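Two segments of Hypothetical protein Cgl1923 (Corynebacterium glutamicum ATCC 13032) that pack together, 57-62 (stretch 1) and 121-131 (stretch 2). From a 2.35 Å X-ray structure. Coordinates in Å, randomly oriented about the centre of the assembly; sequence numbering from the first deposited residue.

Stretch 1 (57-62) LIASFN
Stretch 2 121-131: NAVVDLVEKFG

The contact is a small, wholly apolar packing of a β-strand against a nearly antiparallel α-helix of the same chain, made by side chains alone with no hydrogen bond across it. The evidence is first in the axes: strand 57-61 and helix 121-129, both of which begin earlier in the chain, approach to 11.4 Å, with an angle of 167° between their N-to-C directions. That spacing leaves room for a layer of side chains between the two backbones. The register follows from the nearest CA pairs, Ala 59 CA to Leu 126 CA at 9.0 Å and Phe 61 CA to Ala 122 CA at 9.4 Å, so two residues along the strand match four back along the helix. The surface buried, both sides summed, is 252 Å².

The strand is extended at Ala 59 (phi/psi -144/145), Ser 60 (-119/127) and Phe 61 (-76/148), but Ile 58 departs from this at -100/-49. Ile 58, Ala 59 and Phe 61 direct their CA-to-CB bonds toward the helix, whereas Leu 57 and Ser 60 make no contact with it. The helix is regular, with i to i+4 bonds such as Leu 126 N to Ala 122 O (3.1 Å) and Lys 129 N to Asp 125 O (2.9 Å). Phe 130 N still bonds to Leu 126 O at 3.0 Å, although Phe 130 is the first residue to leave helical phi/psi, at -103/9. Gly 131 follows at 53/40, a positive phi that favours glycine.

Phe 61 (chi1 -72°, chi2 -101°) has the most area covered. Its CE1 lies 4.1 Å from Ala 122 CB, which sits at the ring edge near the plane. Its CZ reaches Val 123 CG2 at 3.8 Å and Leu 126 CD1 at 3.7 Å, both oblique to the ring. Val 123 (chi1 t) joins although its CA-to-CB bond points sideways. The CA-to-CB bond of Leu 126 (m, t) points toward the strand, and its CD1 also comes within 4.5 Å of Ala 59 CB, a looser contact.

At the other end, Ile 58 (m, t) meets Phe 130 (chi1 -75°, chi2 -88°). Ile 58 CG2 is 3.4 Å from Phe 130 CZ, while Ile 58 CD1 lies over one face of the ring, placing aliphatic carbon against the aromatic surface. All these pairings join carbon to carbon, as expected of dispersion and exclusion of water.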

# COMPACT_ATOMS: atom_id res chain seq x y z
N LEU B 57 -6.73 12.51 26.90
CA LEU B 57 -6.11 11.31 26.29
C LEU B 57 -5.94 10.14 27.29
O LEU B 57 -5.37 10.31 28.36
CB LEU B 57 -4.74 11.67 25.69
CG LEU B 57 -4.04 10.60 24.84
CD1 LEU B 57 -4.92 10.17 23.67
CD2 LEU B 57 -2.71 11.13 24.33
N ILE B 58 -6.45 8.97 26.93
CA ILE B 58 -6.33 7.77 27.75
C ILE B 58 -5.21 6.82 27.27
O ILE B 58 -4.40 6.34 28.07
CB ILE B 58 -7.65 6.98 27.73
CG1 ILE B 58 -8.74 7.73 28.49
CG2 ILE B 58 -7.44 5.54 28.25
CD1 ILE B 58 -10.05 7.06 28.40
N ALA B 59 -5.21 6.54 25.96
CA ALA B 59 -4.25 5.62 25.35
C ALA B 59 -3.87 6.11 23.96
O ALA B 59 -4.71 6.68 23.25
CB ALA B 59 -4.82 4.23 25.27
N SER B 60 -2.61 5.89 23.58
CA SER B 60 -2.13 6.18 22.25
C SER B 60 -1.62 4.91 21.61
O SER B 60 -0.79 4.20 22.16
CB SER B 60 -0.98 7.18 22.28
OG SER B 60 -1.47 8.49 22.46
N PHE B 61 -2.14 4.63 20.44
CA PHE B 61 -1.63 3.54 19.65
C PHE B 61 -0.28 3.89 18.98
O PHE B 61 0.02 5.07 18.65
CB PHE B 61 -2.69 3.09 18.66
CG PHE B 61 -3.83 2.35 19.33
CD1 PHE B 61 -3.89 0.96 19.29
CD2 PHE B 61 -4.83 3.04 20.03
CE1 PHE B 61 -4.95 0.25 19.91
CE2 PHE B 61 -5.89 2.35 20.67
CZ PHE B 61 -5.94 0.94 20.60
N ASN B 62 0.54 2.85 18.83
CA ASN B 62 1.83 2.94 18.17
C ASN B 62 1.67 2.82 16.67
O ASN B 62 1.39 1.74 16.15
CB ASN B 62 2.79 1.85 18.68
CG ASN B 62 4.22 1.99 18.09
OD1 ASN B 62 4.52 2.90 17.30
ND2 ASN B 62 5.10 1.11 18.49
N ASN B 121 -8.12 -6.95 18.90
CA ASN B 121 -7.88 -7.46 20.24
C ASN B 121 -7.46 -6.42 21.29
O ASN B 121 -7.90 -6.49 22.40
CB ASN B 121 -6.95 -8.67 20.23
CG ASN B 121 -7.65 -9.91 19.68
OD1 ASN B 121 -8.62 -10.40 20.26
ND2 ASN B 121 -7.17 -10.42 18.56
N ALA B 122 -6.59 -5.47 20.93
CA ALA B 122 -6.17 -4.43 21.85
C ALA B 122 -7.36 -3.53 22.20
O ALA B 122 -7.50 -3.05 23.35
CB ALA B 122 -5.04 -3.60 21.23
N VAL B 123 -8.21 -3.29 21.20
CA VAL B 123 -9.38 -2.47 21.43
C VAL B 123 -10.40 -3.17 22.37
O VAL B 123 -10.96 -2.52 23.27
CB VAL B 123 -10.02 -1.89 20.15
CG1 VAL B 123 -11.30 -1.15 20.52
CG2 VAL B 123 -9.06 -0.90 19.50
N VAL B 124 -10.59 -4.47 22.19
CA VAL B 124 -11.44 -5.16 23.14
C VAL B 124 -10.88 -5.22 24.55
O VAL B 124 -11.64 -5.08 25.49
CB VAL B 124 -12.09 -6.50 22.65
CG1 VAL B 124 -12.28 -6.53 21.15
CG2 VAL B 124 -11.32 -7.67 23.12
N ASP B 125 -9.56 -5.33 24.73
CA ASP B 125 -9.01 -5.24 26.09
C ASP B 125 -9.28 -3.88 26.72
O ASP B 125 -9.38 -3.77 27.95
CB ASP B 125 -7.50 -5.49 26.17
CG ASP B 125 -7.08 -6.84 25.63
OD1 ASP B 125 -7.85 -7.85 25.75
OD2 ASP B 125 -5.95 -6.87 25.07
N LEU B 126 -9.35 -2.84 25.88
CA LEU B 126 -9.59 -1.50 26.39
C LEU B 126 -11.05 -1.30 26.78
O LEU B 126 -11.32 -0.66 27.81
CB LEU B 126 -9.10 -0.41 25.42
CG LEU B 126 -7.58 -0.21 25.31
CD1 LEU B 126 -7.23 0.66 24.10
CD2 LEU B 126 -7.02 0.38 26.59
N VAL B 127 -11.99 -1.86 26.00
CA VAL B 127 -13.39 -1.77 26.37
C VAL B 127 -13.71 -2.51 27.69
O VAL B 127 -14.52 -2.02 28.51
CB VAL B 127 -14.44 -2.10 25.24
CG1 VAL B 127 -13.89 -1.90 23.84
CG2 VAL B 127 -15.15 -3.46 25.43
N GLU B 128 -13.06 -3.66 27.89
CA GLU B 128 -13.13 -4.34 29.17
C GLU B 128 -12.50 -3.52 30.28
O GLU B 128 -13.14 -3.28 31.31
CB GLU B 128 -12.52 -5.75 29.10
CG GLU B 128 -13.60 -6.82 28.90
CD GLU B 128 -13.23 -7.83 27.82
OE1 GLU B 128 -12.00 -8.07 27.60
OE2 GLU B 128 -14.15 -8.38 27.19
N LYS B 129 -11.27 -3.08 30.05
CA LYS B 129 -10.55 -2.26 30.99
C LYS B 129 -11.44 -1.11 31.51
O LYS B 129 -11.45 -0.81 32.69
CB LYS B 129 -9.27 -1.72 30.34
CG LYS B 129 -8.22 -1.17 31.29
CD LYS B 129 -7.54 -2.30 32.04
CE LYS B 129 -6.79 -1.82 33.30
NZ LYS B 129 -7.61 -1.64 34.55
N PHE B 130 -12.20 -0.49 30.63
CA PHE B 130 -12.92 0.72 31.01
C PHE B 130 -14.41 0.51 31.27
O PHE B 130 -15.15 1.47 31.48
CB PHE B 130 -12.64 1.85 30.03
CG PHE B 130 -11.28 2.45 30.21
CD1 PHE B 130 -11.08 3.50 31.12
CD2 PHE B 130 -10.18 1.94 29.53
CE1 PHE B 130 -9.83 4.05 31.31
CE2 PHE B 130 -8.93 2.44 29.73
CZ PHE B 130 -8.74 3.51 30.61
N GLY B 131 -14.81 -0.76 31.32
CA GLY B 131 -16.19 -1.16 31.54
C GLY B 131 -17.16 -0.50 30.59
O GLY B 131 -18.23 -0.06 31.00